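Antigen 43 (Escherichia coli, PDB 4KH3) probably mediates bacterial aggregation and biofilm formation as a self-associating autotransporter adhesin whose beta-helical passenger domains on neighbouring cells stick to one another like Velcro. Local coordinates at residues 375-380 and 391-396; 380-385 and 397-402; 401-406 and 423-428; 417-422 and 437-442; 431-436 and 457-462. One frame throughout, in Å; residues are numbered along the deposited sequence.

Contact 1 of 5, residues 375-380 and 391-396; sequences FTLNAG and GLFTAR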
# COMPACT_ATOMS: atom_id res chain seq x y z
N PHE A 375 8.60 -17.44 -13.69
CA PHE A 375 8.31 -17.50 -15.12
C PHE A 375 7.31 -18.62 -15.35
O PHE A 375 7.38 -19.66 -14.70
CB PHE A 375 9.58 -17.76 -15.92
CG PHE A 375 9.37 -17.91 -17.40
CD1 PHE A 375 9.16 -16.79 -18.19
CD2 PHE A 375 9.40 -19.15 -18.00
CE1 PHE A 375 8.99 -16.92 -19.56
CE2 PHE A 375 9.22 -19.29 -19.36
CZ PHE A 375 9.01 -18.18 -20.15
N THR A 376 6.37 -18.39 -16.26
CA THR A 376 5.40 -19.42 -16.60
C THR A 376 5.57 -19.77 -18.07
O THR A 376 5.50 -18.90 -18.94
CB THR A 376 3.97 -18.97 -16.30
OG1 THR A 376 3.89 -18.48 -14.96
CG2 THR A 376 2.99 -20.13 -16.46
N LEU A 377 5.85 -21.03 -18.35
CA LEU A 377 6.00 -21.48 -19.72
C LEU A 377 4.68 -22.05 -20.21
O LEU A 377 4.22 -23.08 -19.70
CB LEU A 377 7.08 -22.56 -19.81
CG LEU A 377 7.29 -23.13 -21.20
CD1 LEU A 377 7.83 -22.05 -22.11
CD2 LEU A 377 8.24 -24.32 -21.13
N ASN A 378 4.08 -21.38 -21.18
CA ASN A 378 2.80 -21.83 -21.74
C ASN A 378 2.93 -23.03 -22.69
O ASN A 378 4.01 -23.28 -23.23
CB ASN A 378 2.09 -20.67 -22.44
CG ASN A 378 1.78 -19.52 -21.50
OD1 ASN A 378 1.51 -19.73 -20.32
ND2 ASN A 378 1.84 -18.30 -22.03
N ALA A 379 1.83 -23.76 -22.85
CA ALA A 379 1.77 -24.85 -23.82
C ALA A 379 2.24 -24.39 -25.19
O ALA A 379 1.89 -23.30 -25.65
CB ALA A 379 0.35 -25.40 -23.90
N GLY A 380 3.07 -25.20 -25.84
CA GLY A 380 3.53 -24.90 -27.18
C GLY A 380 4.76 -24.03 -27.24
O GLY A 380 5.35 -23.83 -28.30
N GLY A 391 14.50 -19.19 -7.64
CA GLY A 391 13.21 -18.76 -8.15
C GLY A 391 12.21 -19.87 -8.43
O GLY A 391 12.40 -21.03 -8.02
N LEU A 392 11.15 -19.51 -9.13
CA LEU A 392 10.11 -20.46 -9.51
C LEU A 392 9.93 -20.48 -11.02
O LEU A 392 9.92 -19.45 -11.67
CB LEU A 392 8.78 -20.10 -8.82
CG LEU A 392 7.54 -20.88 -9.25
CD1 LEU A 392 7.69 -22.37 -8.93
CD2 LEU A 392 6.29 -20.30 -8.59
N PHE A 393 9.81 -21.68 -11.57
CA PHE A 393 9.53 -21.86 -12.99
C PHE A 393 8.35 -22.81 -13.05
O PHE A 393 8.41 -23.91 -12.50
CB PHE A 393 10.73 -22.48 -13.69
CG PHE A 393 10.62 -22.52 -15.19
CD1 PHE A 393 9.62 -23.25 -15.82
CD2 PHE A 393 11.56 -21.87 -15.97
CE1 PHE A 393 9.54 -23.31 -17.19
CE2 PHE A 393 11.48 -21.92 -17.35
CZ PHE A 393 10.47 -22.65 -17.96
N THR A 394 7.29 -22.37 -13.70
CA THR A 394 6.09 -23.18 -13.87
C THR A 394 5.91 -23.44 -15.36
O THR A 394 6.07 -22.54 -16.19
CB THR A 394 4.85 -22.47 -13.33
OG1 THR A 394 5.06 -22.12 -11.95
CG2 THR A 394 3.61 -23.37 -13.43
N ALA A 395 5.59 -24.68 -15.71
CA ALA A 395 5.37 -25.04 -17.10
C ALA A 395 4.02 -25.75 -17.25
O ALA A 395 3.77 -26.76 -16.60
CB ALA A 395 6.50 -25.91 -17.61
N ARG A 396 3.16 -25.20 -18.10
CA ARG A 396 1.86 -25.80 -18.36
C ARG A 396 1.97 -26.74 -19.55
O ARG A 396 1.01 -27.42 -19.93
CB ARG A 396 0.82 -24.71 -18.60
CG ARG A 396 0.80 -23.64 -17.51
CD ARG A 396 -0.59 -23.08 -17.30
NE ARG A 396 -1.07 -22.35 -18.47
CZ ARG A 396 -1.20 -21.03 -18.52
NH1 ARG A 396 -0.91 -20.28 -17.46
NH2 ARG A 396 -1.64 -20.45 -19.63
O HOH W 1 5.81 -19.32 -12.20
O HOH W 2 -0.81 -22.88 -21.79
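Phe-375 O is gripped from two sources: Thr-394 N donates to it at 2.9 Å, and a water donates to the same Phe-375 O at 3.0 Å. That water is also hydrogen-bonded to Thr-394 OG1 (2.9 Å), bridging the backbone of one strand and the side chain of the other. The shortest backbone bond follows, Leu-377 N to Thr-394 O at 2.6 Å, with Phe-375 N to Leu-392 O and Arg-396 N to Leu-377 O completing a parallel pairing whose strand directions differ by 18°. These are equivalent strands of successive coils in a parallel beta-helix, the fold of autotransporter passengers and of the pectate lyase-like clan. On the face holding Phe-375, Leu-377, Phe-393 and Ala-395, the two phenyl rings form an offset edge-to-face pair, their planes 60° apart. Phe-375 CD2 stands over one face of the Phe-393 ring, off-centre toward its rim and 3.5 Å from Phe-393 CE2. In both residues CG is anti to the backbone N (177° at Phe-375), which starts the two side chains in the same direction. Leu-377 CB touches Phe-393 CE1 at 3.7 Å, and Leu-369 packs on both rings from the neighbouring strand 363-370. Beyond the strands, Asn-378 OD1 rests over one face of the Arg-396 guanidinium, 3.3 Å from Arg-396 NH2 but at an angle too poor for a hydrogen bond.

Contact 2 of 5, residues 380-385 and 397-402; sequences GDTATD and GGTLAG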
# COMPACT_ATOMS: atom_id res chain seq x y z
N GLY A 380 3.07 -25.20 -25.84
CA GLY A 380 3.53 -24.90 -27.18
C GLY A 380 4.76 -24.03 -27.24
O GLY A 380 5.35 -23.83 -28.30
N ASP A 381 5.18 -23.51 -26.09
CA ASP A 381 6.35 -22.63 -26.07
C ASP A 381 7.67 -23.31 -25.69
O ASP A 381 7.71 -24.48 -25.33
CB ASP A 381 6.07 -21.39 -25.21
CG ASP A 381 4.98 -20.51 -25.80
OD1 ASP A 381 4.85 -20.50 -27.05
OD2 ASP A 381 4.25 -19.84 -25.04
N THR A 382 8.76 -22.56 -25.79
CA THR A 382 10.09 -23.09 -25.52
C THR A 382 10.91 -22.13 -24.66
O THR A 382 10.98 -20.94 -24.93
CB THR A 382 10.83 -23.36 -26.85
OG1 THR A 382 10.22 -24.47 -27.52
CG2 THR A 382 12.32 -23.67 -26.60
N ALA A 383 11.52 -22.65 -23.60
CA ALA A 383 12.44 -21.87 -22.79
C ALA A 383 13.83 -22.48 -22.90
O ALA A 383 14.02 -23.66 -22.61
CB ALA A 383 11.98 -21.84 -21.34
N THR A 384 14.79 -21.67 -23.32
CA THR A 384 16.13 -22.14 -23.63
C THR A 384 17.16 -21.52 -22.72
O THR A 384 17.21 -20.30 -22.56
CB THR A 384 16.50 -21.78 -25.09
OG1 THR A 384 15.56 -22.39 -25.98
CG2 THR A 384 17.90 -22.27 -25.44
N ASP A 385 18.00 -22.36 -22.12
CA ASP A 385 19.11 -21.91 -21.28
C ASP A 385 18.65 -21.14 -20.04
O ASP A 385 19.35 -20.24 -19.56
CB ASP A 385 20.11 -21.09 -22.09
CG ASP A 385 20.92 -21.94 -23.05
OD1 ASP A 385 21.21 -23.10 -22.71
OD2 ASP A 385 21.26 -21.45 -24.15
N GLY A 397 3.16 -26.78 -20.14
CA GLY A 397 3.48 -27.68 -21.23
C GLY A 397 4.81 -27.23 -21.81
O GLY A 397 5.71 -26.85 -21.06
N GLY A 398 4.93 -27.27 -23.13
CA GLY A 398 6.10 -26.69 -23.78
C GLY A 398 7.38 -27.49 -23.67
O GLY A 398 7.37 -28.68 -23.35
N THR A 399 8.50 -26.82 -23.96
CA THR A 399 9.79 -27.49 -24.07
C THR A 399 10.88 -26.73 -23.35
O THR A 399 10.99 -25.51 -23.50
CB THR A 399 10.22 -27.64 -25.55
OG1 THR A 399 9.26 -28.43 -26.27
CG2 THR A 399 11.61 -28.28 -25.65
N LEU A 400 11.69 -27.46 -22.59
CA LEU A 400 12.90 -26.92 -22.01
C LEU A 400 14.04 -27.27 -22.95
O LEU A 400 14.11 -28.40 -23.43
CB LEU A 400 13.16 -27.53 -20.63
CG LEU A 400 12.03 -27.30 -19.64
CD1 LEU A 400 12.24 -28.09 -18.35
CD2 LEU A 400 11.87 -25.80 -19.37
N ALA A 401 14.92 -26.32 -23.22
CA ALA A 401 15.98 -26.54 -24.19
C ALA A 401 17.29 -25.90 -23.75
O ALA A 401 17.31 -25.10 -22.81
CB ALA A 401 15.56 -26.03 -25.55
N GLY A 402 18.38 -26.26 -24.42
CA GLY A 402 19.70 -25.83 -24.00
C GLY A 402 20.02 -26.42 -22.64
O GLY A 402 19.75 -27.59 -22.37
O HOH W 3 3.01 -28.41 -25.06
O HOH W 4 6.47 -26.79 -27.02
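Strands 382-384 and 399-401 run parallel, their axes 4.7 Å apart at closest and 18° from alignment, pairing Thr-382 with Thr-399, Ala-383 with Leu-400 and Thr-384 with Ala-401. Four backbone bonds alternate between them: Thr-399 N to Asp-381 O, Ala-383 N to Thr-399 O, Ala-401 N to Ala-383 O and Asp-385 N to Ala-401 O. On the threonine face, Thr-382 and Thr-399 lie side by side and point the same way, with Thr-382 OG1 against Thr-399 CB at 3.7 Å. The pattern recurs two residues on, where Thr-384 OG1 meets Ala-401 CB, also at 3.7 Å. In both threonines of 380-385 OG1 sits beside the backbone N, anti to the carbonyl carbon (chi1 -69° at Thr-382), which turns the hydroxyl toward the partner strand. Such stacking of residues at equivalent positions of successive coils, here two threonines in one pair, is what a parallel beta-helix produces. The other face is apolar: Ala-383 CB approaches Leu-400 CD2 loosely, at 4.4 Å, and both side chains pack on Phe-393. At the strand starts, Gly-398 CA comes within 3.1 Å of Asp-381 O, an approach made possible by its lack of a side chain, while Asp-381 OD2 is bonded to Ser-343 OG. A water donates to Asp-381 O and bonds weakly to Thr-399 OG1. At the far end Asp-385 OD1 lies 3.4 Å from Gly-402 CA while accepting from Thr-403 N.

Contact 3 of 5, residues 401-406 and 423-428; sequences AGTTTL and TLTIRE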
# COMPACT_ATOMS: atom_id res chain seq x y z
N ALA A 401 14.92 -26.32 -23.22
CA ALA A 401 15.98 -26.54 -24.19
C ALA A 401 17.29 -25.90 -23.75
O ALA A 401 17.31 -25.10 -22.81
CB ALA A 401 15.56 -26.03 -25.55
N GLY A 402 18.38 -26.26 -24.42
CA GLY A 402 19.70 -25.83 -24.00
C GLY A 402 20.02 -26.42 -22.64
O GLY A 402 19.75 -27.59 -22.37
N THR A 403 20.60 -25.61 -21.76
CA THR A 403 20.91 -26.07 -20.42
C THR A 403 19.98 -25.40 -19.41
O THR A 403 20.13 -24.21 -19.12
CB THR A 403 22.38 -25.79 -20.06
OG1 THR A 403 23.24 -26.43 -21.01
CG2 THR A 403 22.68 -26.32 -18.68
N THR A 404 19.02 -26.16 -18.91
CA THR A 404 18.11 -25.70 -17.87
C THR A 404 18.71 -26.00 -16.48
O THR A 404 18.88 -27.15 -16.10
CB THR A 404 16.75 -26.39 -17.99
OG1 THR A 404 16.17 -26.07 -19.27
CG2 THR A 404 15.81 -25.93 -16.89
N THR A 405 19.04 -24.94 -15.75
CA THR A 405 19.75 -25.06 -14.49
C THR A 405 18.85 -24.78 -13.28
O THR A 405 18.15 -23.77 -13.23
CB THR A 405 20.94 -24.12 -14.47
OG1 THR A 405 21.79 -24.41 -15.59
CG2 THR A 405 21.72 -24.27 -13.18
N LEU A 406 18.87 -25.70 -12.32
CA LEU A 406 18.09 -25.55 -11.09
C LEU A 406 19.02 -25.55 -9.89
O LEU A 406 19.59 -26.57 -9.54
CB LEU A 406 17.09 -26.70 -10.96
CG LEU A 406 16.13 -26.92 -12.13
CD1 LEU A 406 15.21 -28.09 -11.83
CD2 LEU A 406 15.32 -25.66 -12.48
N THR A 423 19.71 -30.70 -21.68
CA THR A 423 20.27 -30.94 -20.36
C THR A 423 19.58 -30.18 -19.22
O THR A 423 19.58 -28.95 -19.19
CB THR A 423 21.76 -30.61 -20.35
OG1 THR A 423 22.42 -31.42 -21.33
CG2 THR A 423 22.35 -30.88 -18.97
N LEU A 424 19.00 -30.92 -18.29
CA LEU A 424 18.50 -30.35 -17.05
C LEU A 424 19.55 -30.58 -15.96
O LEU A 424 19.92 -31.71 -15.69
CB LEU A 424 17.18 -31.01 -16.67
CG LEU A 424 16.52 -30.60 -15.36
CD1 LEU A 424 16.27 -29.10 -15.36
CD2 LEU A 424 15.21 -31.36 -15.14
N THR A 425 20.04 -29.51 -15.34
CA THR A 425 21.18 -29.65 -14.45
C THR A 425 21.01 -28.95 -13.11
O THR A 425 20.56 -27.80 -13.04
CB THR A 425 22.51 -29.20 -15.12
OG1 THR A 425 23.60 -29.42 -14.21
CG2 THR A 425 22.48 -27.73 -15.47
N ILE A 426 21.36 -29.66 -12.04
CA ILE A 426 21.38 -29.12 -10.69
C ILE A 426 22.82 -29.14 -10.21
O ILE A 426 23.43 -30.20 -10.12
CB ILE A 426 20.50 -29.94 -9.74
CG1 ILE A 426 19.02 -29.74 -10.07
CG2 ILE A 426 20.77 -29.56 -8.28
CD1 ILE A 426 18.51 -30.47 -11.28
N ARG A 427 23.37 -27.98 -9.91
CA ARG A 427 24.79 -27.89 -9.64
C ARG A 427 25.15 -27.44 -8.22
O ARG A 427 26.30 -27.57 -7.79
CB ARG A 427 25.43 -26.95 -10.66
CG ARG A 427 25.16 -27.35 -12.09
CD ARG A 427 25.88 -26.45 -13.08
NE ARG A 427 27.31 -26.38 -12.80
CZ ARG A 427 28.03 -25.27 -12.86
NH1 ARG A 427 27.45 -24.12 -13.21
NH2 ARG A 427 29.32 -25.29 -12.58
N GLU A 428 24.16 -26.93 -7.49
CA GLU A 428 24.43 -26.20 -6.25
C GLU A 428 23.15 -26.05 -5.44
O GLU A 428 22.12 -25.64 -5.97
CB GLU A 428 25.01 -24.83 -6.61
CG GLU A 428 25.51 -23.99 -5.45
CD GLU A 428 25.98 -22.62 -5.92
OE1 GLU A 428 26.05 -22.40 -7.15
OE2 GLU A 428 26.28 -21.76 -5.06
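Thr-423 N reaches back to Gly-402 O at 3.2 Å, and Thr-423 O then accepts from Thr-404 N, which starts the parallel pairing of strands inclined by 23°. Leu-424 comes next, on the opposite face from Thr-423. Its CD1 carries the contact: Leu-424 CD1 lies 3.3 Å from Thr-404 O, and it touches Thr-404 CG2 at 3.5 Å and Leu-406 CD1 at 3.8 Å. At Thr-425 the face changes back. Thr-425 N donates to Thr-404 O (2.7 Å), and Thr-425 O accepts from Leu-406 N. These strands belong to one face of the beta-helix, where neighbouring coils stack with equivalent residues in register. Thr-425 has its hydroxyl anti to the backbone N, unlike Thr-403 and Thr-405. The methyl CG2 is thereby left between the N and the carbonyl carbon, where it meets two threonines at once: Thr-403 CG2 at 3.5 Å and Thr-405 OG1 at 3.4 Å. Ile-426 follows, its CG1 lying close to Leu-406 O as well as 3.7 Å from Leu-406 CB, with Ala-431 packed against both residues. Arg-427 N then donates to Asn-407 OD1, outside the two segments.

Contact 4 of 5, residues 417-422 and 437-442; sequences KTVNND and SLTGNG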
# COMPACT_ATOMS: atom_id res chain seq x y z
N LYS A 417 2.27 -31.76 -19.88
CA LYS A 417 3.35 -32.53 -20.46
C LYS A 417 4.42 -31.59 -20.99
O LYS A 417 4.19 -30.84 -21.94
CB LYS A 417 2.84 -33.44 -21.57
CG LYS A 417 1.61 -34.26 -21.21
CD LYS A 417 1.19 -35.17 -22.37
CE LYS A 417 -0.29 -35.53 -22.32
NZ LYS A 417 -0.65 -36.34 -21.12
N THR A 418 5.60 -31.64 -20.38
CA THR A 418 6.71 -30.79 -20.78
C THR A 418 7.75 -31.70 -21.41
O THR A 418 7.80 -32.89 -21.10
CB THR A 418 7.27 -30.03 -19.55
OG1 THR A 418 6.24 -29.21 -18.98
CG2 THR A 418 8.47 -29.16 -19.92
N VAL A 419 8.57 -31.16 -22.29
CA VAL A 419 9.54 -31.95 -23.03
C VAL A 419 10.95 -31.46 -22.74
O VAL A 419 11.20 -30.26 -22.72
CB VAL A 419 9.27 -31.85 -24.54
CG1 VAL A 419 10.41 -32.45 -25.36
CG2 VAL A 419 7.93 -32.50 -24.89
N ASN A 420 11.87 -32.39 -22.50
CA ASN A 420 13.28 -32.04 -22.46
C ASN A 420 14.13 -33.07 -23.22
O ASN A 420 14.09 -34.26 -22.94
CB ASN A 420 13.79 -31.92 -21.02
CG ASN A 420 15.29 -31.77 -20.95
OD1 ASN A 420 15.87 -30.96 -21.68
ND2 ASN A 420 15.94 -32.55 -20.10
N ASN A 421 14.88 -32.58 -24.20
CA ASN A 421 15.73 -33.43 -25.01
C ASN A 421 17.17 -32.98 -24.84
O ASN A 421 18.10 -33.58 -25.39
CB ASN A 421 15.32 -33.38 -26.49
CG ASN A 421 13.94 -34.00 -26.74
OD1 ASN A 421 13.60 -35.05 -26.19
ND2 ASN A 421 13.15 -33.36 -27.58
N ASP A 422 17.36 -31.91 -24.06
CA ASP A 422 18.70 -31.41 -23.77
C ASP A 422 19.06 -31.66 -22.31
O ASP A 422 18.75 -32.72 -21.77
CB ASP A 422 18.83 -29.93 -24.14
CG ASP A 422 18.41 -29.64 -25.57
OD1 ASP A 422 18.16 -30.59 -26.34
OD2 ASP A 422 18.33 -28.45 -25.94
N SER A 437 4.46 -33.93 -15.98
CA SER A 437 5.22 -34.91 -16.73
C SER A 437 6.35 -34.24 -17.46
O SER A 437 6.19 -33.14 -18.00
CB SER A 437 4.30 -35.63 -17.72
OG SER A 437 5.04 -36.22 -18.76
N LEU A 438 7.51 -34.89 -17.47
CA LEU A 438 8.65 -34.43 -18.24
C LEU A 438 9.16 -35.62 -19.03
O LEU A 438 9.56 -36.62 -18.45
CB LEU A 438 9.74 -33.91 -17.31
CG LEU A 438 11.01 -33.32 -17.93
CD1 LEU A 438 10.70 -32.11 -18.80
CD2 LEU A 438 12.00 -32.94 -16.85
N THR A 439 9.14 -35.52 -20.36
CA THR A 439 9.61 -36.62 -21.20
C THR A 439 10.67 -36.15 -22.17
O THR A 439 11.00 -34.96 -22.22
CB THR A 439 8.47 -37.24 -22.00
OG1 THR A 439 7.88 -36.23 -22.82
CG2 THR A 439 7.42 -37.80 -21.06
N GLY A 440 11.21 -37.09 -22.95
CA GLY A 440 12.19 -36.78 -23.96
C GLY A 440 13.43 -37.65 -23.92
O GLY A 440 13.51 -38.62 -23.17
N ASN A 441 14.42 -37.30 -24.74
CA ASN A 441 15.67 -38.04 -24.79
C ASN A 441 16.76 -37.25 -24.09
O ASN A 441 17.95 -37.50 -24.28
CB ASN A 441 16.08 -38.31 -26.24
CG ASN A 441 14.91 -38.76 -27.09
OD1 ASN A 441 14.48 -38.04 -28.00
ND2 ASN A 441 14.37 -39.95 -26.80
N GLY A 442 16.33 -36.28 -23.29
CA GLY A 442 17.27 -35.47 -22.54
C GLY A 442 17.82 -36.19 -21.32
O GLY A 442 17.37 -37.28 -20.96
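An Asx turn at Asn-420 marks this corner of the beta-helix, and the next residue fastens it to 440-442: Asn-421 OD1 accepts from Asn-441 N at 2.8 Å in the carbonyl plane, with an N-H...O angle of 163°. In the turn itself Asn-420 OD1 accepts from Asp-422 N, two residues on, at 3.0 Å; the donor stands 57° out of the amide's carbonyl plane. Leading into the turn, strands 417-420 and 437-439 run parallel, 29° apart, joined by Thr-418 N to Ser-437 O, Thr-439 N to Thr-418 O and Asn-420 N to Thr-439 O, the last at 2.7 Å. Past the strands the pairing becomes irregular, and Gly-442 N donates only weakly to Asn-420 O. Asn-421 OD1 also comes within 3.2 Å of Gly-440 CA, an approach that suits a residue without a side chain. On the apolar side Leu-438 CD1 does the touching, 3.9 Å from Thr-418 CG2 and 3.8 Å from Asn-420 CB. Other polar atoms bond outside the segments: Asn-420 ND2 to Gln-461 OE1, Asp-422 OD2 to Gly-402 N, and Thr-418 OG1 to Gly-397 O. The contact thus sits in a stack of coils, with strand 399-401, one coil earlier, beside strand 417-420, Thr-418 packing on Leu-400 and Val-419 on Thr-399, and with strand 458-461 following strand 437-439, where Leu-438 meets Leu-459 and Ser-437 meets Thr-458.

Contact 5 of 5, residues 431-436 and 457-462; sequences ALLQGG and TTLTQK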
# COMPACT_ATOMS: atom_id res chain seq x y z
N ALA A 431 16.95 -28.53 -5.17
CA ALA A 431 16.02 -28.23 -6.24
C ALA A 431 14.78 -29.12 -6.12
O ALA A 431 14.86 -30.23 -5.61
CB ALA A 431 16.69 -28.41 -7.60
N LEU A 432 13.64 -28.62 -6.58
CA LEU A 432 12.41 -29.40 -6.57
C LEU A 432 11.81 -29.41 -7.97
O LEU A 432 11.56 -28.36 -8.55
CB LEU A 432 11.39 -28.83 -5.57
CG LEU A 432 10.04 -29.56 -5.51
CD1 LEU A 432 10.25 -31.00 -5.10
CD2 LEU A 432 9.05 -28.87 -4.55
N LEU A 433 11.59 -30.61 -8.50
CA LEU A 433 10.83 -30.78 -9.73
C LEU A 433 9.58 -31.51 -9.32
O LEU A 433 9.66 -32.58 -8.73
CB LEU A 433 11.61 -31.60 -10.74
CG LEU A 433 10.84 -32.23 -11.90
CD1 LEU A 433 10.24 -31.18 -12.80
CD2 LEU A 433 11.76 -33.14 -12.69
N GLN A 434 8.42 -30.93 -9.60
CA GLN A 434 7.19 -31.50 -9.09
C GLN A 434 6.03 -31.40 -10.07
O GLN A 434 5.94 -30.45 -10.85
CB GLN A 434 6.80 -30.83 -7.78
CG GLN A 434 6.51 -29.35 -7.93
CD GLN A 434 5.96 -28.73 -6.67
OE1 GLN A 434 5.51 -29.44 -5.76
NE2 GLN A 434 5.99 -27.41 -6.60
N GLY A 435 5.15 -32.39 -10.02
CA GLY A 435 3.92 -32.39 -10.78
C GLY A 435 4.10 -32.79 -12.23
O GLY A 435 5.22 -32.94 -12.73
N GLY A 436 2.96 -32.97 -12.89
CA GLY A 436 2.91 -33.16 -14.33
C GLY A 436 3.79 -34.25 -14.88
O GLY A 436 3.88 -35.35 -14.32
N THR A 457 5.81 -36.67 -10.29
CA THR A 457 6.09 -36.37 -11.68
C THR A 457 6.21 -37.67 -12.47
O THR A 457 6.64 -38.69 -11.94
CB THR A 457 7.42 -35.60 -11.80
OG1 THR A 457 7.38 -34.44 -10.96
CG2 THR A 457 7.67 -35.17 -13.23
N THR A 458 5.80 -37.65 -13.73
CA THR A 458 6.20 -38.71 -14.62
C THR A 458 7.46 -38.22 -15.31
O THR A 458 7.41 -37.32 -16.14
CB THR A 458 5.11 -39.06 -15.62
OG1 THR A 458 4.00 -39.65 -14.92
CG2 THR A 458 5.63 -40.06 -16.64
N LEU A 459 8.60 -38.81 -14.95
CA LEU A 459 9.88 -38.39 -15.50
C LEU A 459 10.48 -39.45 -16.43
O LEU A 459 10.91 -40.52 -15.99
CB LEU A 459 10.85 -38.07 -14.38
CG LEU A 459 12.24 -37.67 -14.87
CD1 LEU A 459 12.16 -36.41 -15.69
CD2 LEU A 459 13.17 -37.48 -13.69
N THR A 460 10.52 -39.15 -17.72
CA THR A 460 11.12 -40.04 -18.69
C THR A 460 12.26 -39.34 -19.39
O THR A 460 12.07 -38.40 -20.15
CB THR A 460 10.11 -40.49 -19.74
OG1 THR A 460 8.97 -41.05 -19.09
CG2 THR A 460 10.75 -41.53 -20.65
N GLN A 461 13.47 -39.80 -19.12
CA GLN A 461 14.67 -39.19 -19.65
C GLN A 461 15.61 -40.30 -20.05
O GLN A 461 15.42 -41.45 -19.64
CB GLN A 461 15.33 -38.29 -18.61
CG GLN A 461 14.53 -37.05 -18.24
CD GLN A 461 14.49 -36.02 -19.36
OE1 GLN A 461 15.33 -35.11 -19.41
NE2 GLN A 461 13.52 -36.15 -20.26
N LYS A 462 16.62 -39.96 -20.84
CA LYS A 462 17.55 -40.96 -21.32
C LYS A 462 18.41 -41.45 -20.16
O LYS A 462 18.63 -42.64 -20.00
CB LYS A 462 18.44 -40.39 -22.41
CG LYS A 462 19.37 -41.42 -23.03
CD LYS A 462 20.63 -40.76 -23.60
CE LYS A 462 21.42 -41.71 -24.50
NZ LYS A 462 20.65 -42.07 -25.73
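A corner of the beta-helix brings these segments together: strand 431-434 ends, the chain bends through Gly-435 and Gly-436, and the start of strand 458-461, on another face and one coil further on, meets that bend. The two strands share no beta bridge; the nearest CA atoms, those of Gly-435 and Thr-457, are 4.6 Å apart. One backbone bond crosses cleanly, Thr-458 N to Gly-436 O at 3.1 Å with an N-H...O angle of 168°. Thr-457 CA adds a CA-H...O contact to the same Gly-436 O at 3.6 Å. The side chain of Thr-457 lies against the turn. Its OG1, held beside its own backbone N and anti to the carbonyl carbon (chi1 -54°), is 3.2 Å from Gly-435 O, and its CG2 is 3.4 Å from that same Gly-435 O. Ser-455 O is also within reach of OG1, so two carbonyls compete for one hydroxyl proton. Inside the corner Leu-433 CD2 and Leu-459 CD1 meet only loosely, at 4.5 Å, although both residues are buried; Leu-433 packs further on Leu-412 and Leu-414, and Leu-459 on Leu-438. Both glycines have positive phi, consistent with a tight bend. The chemistry is that of a small polar junction over a thin apolar contact: one firm bond, Thr-458 N to Gly-436 O, joins the segments, the Thr-457 hydroxyl lies close to Gly-435 O with its proton not assigned between that carbonyl and Ser-455 O, and no charged group takes part.

From the N terminus, contact 1 closes the first loop, from 375-380 to 391-396. Contact 2 crosses it, opening at Gly-380 and closing at 397-402, and the two meet where Phe-393 packs on Leu-400. Contact 3 begins on the residues where contact 2 ends, sharing Ala-401 and Gly-402. Contact 4 opens before contact 3 has closed, so they cross, and contact 5 crosses contact 4 in turn; contact 1 stays in series with the last three. Contacts 2 and 4 join coils along one stack of strands, with 399-401 and 417-420 as neighbours, contacts 1 and 3 along others, and contact 5 links different faces at a corner.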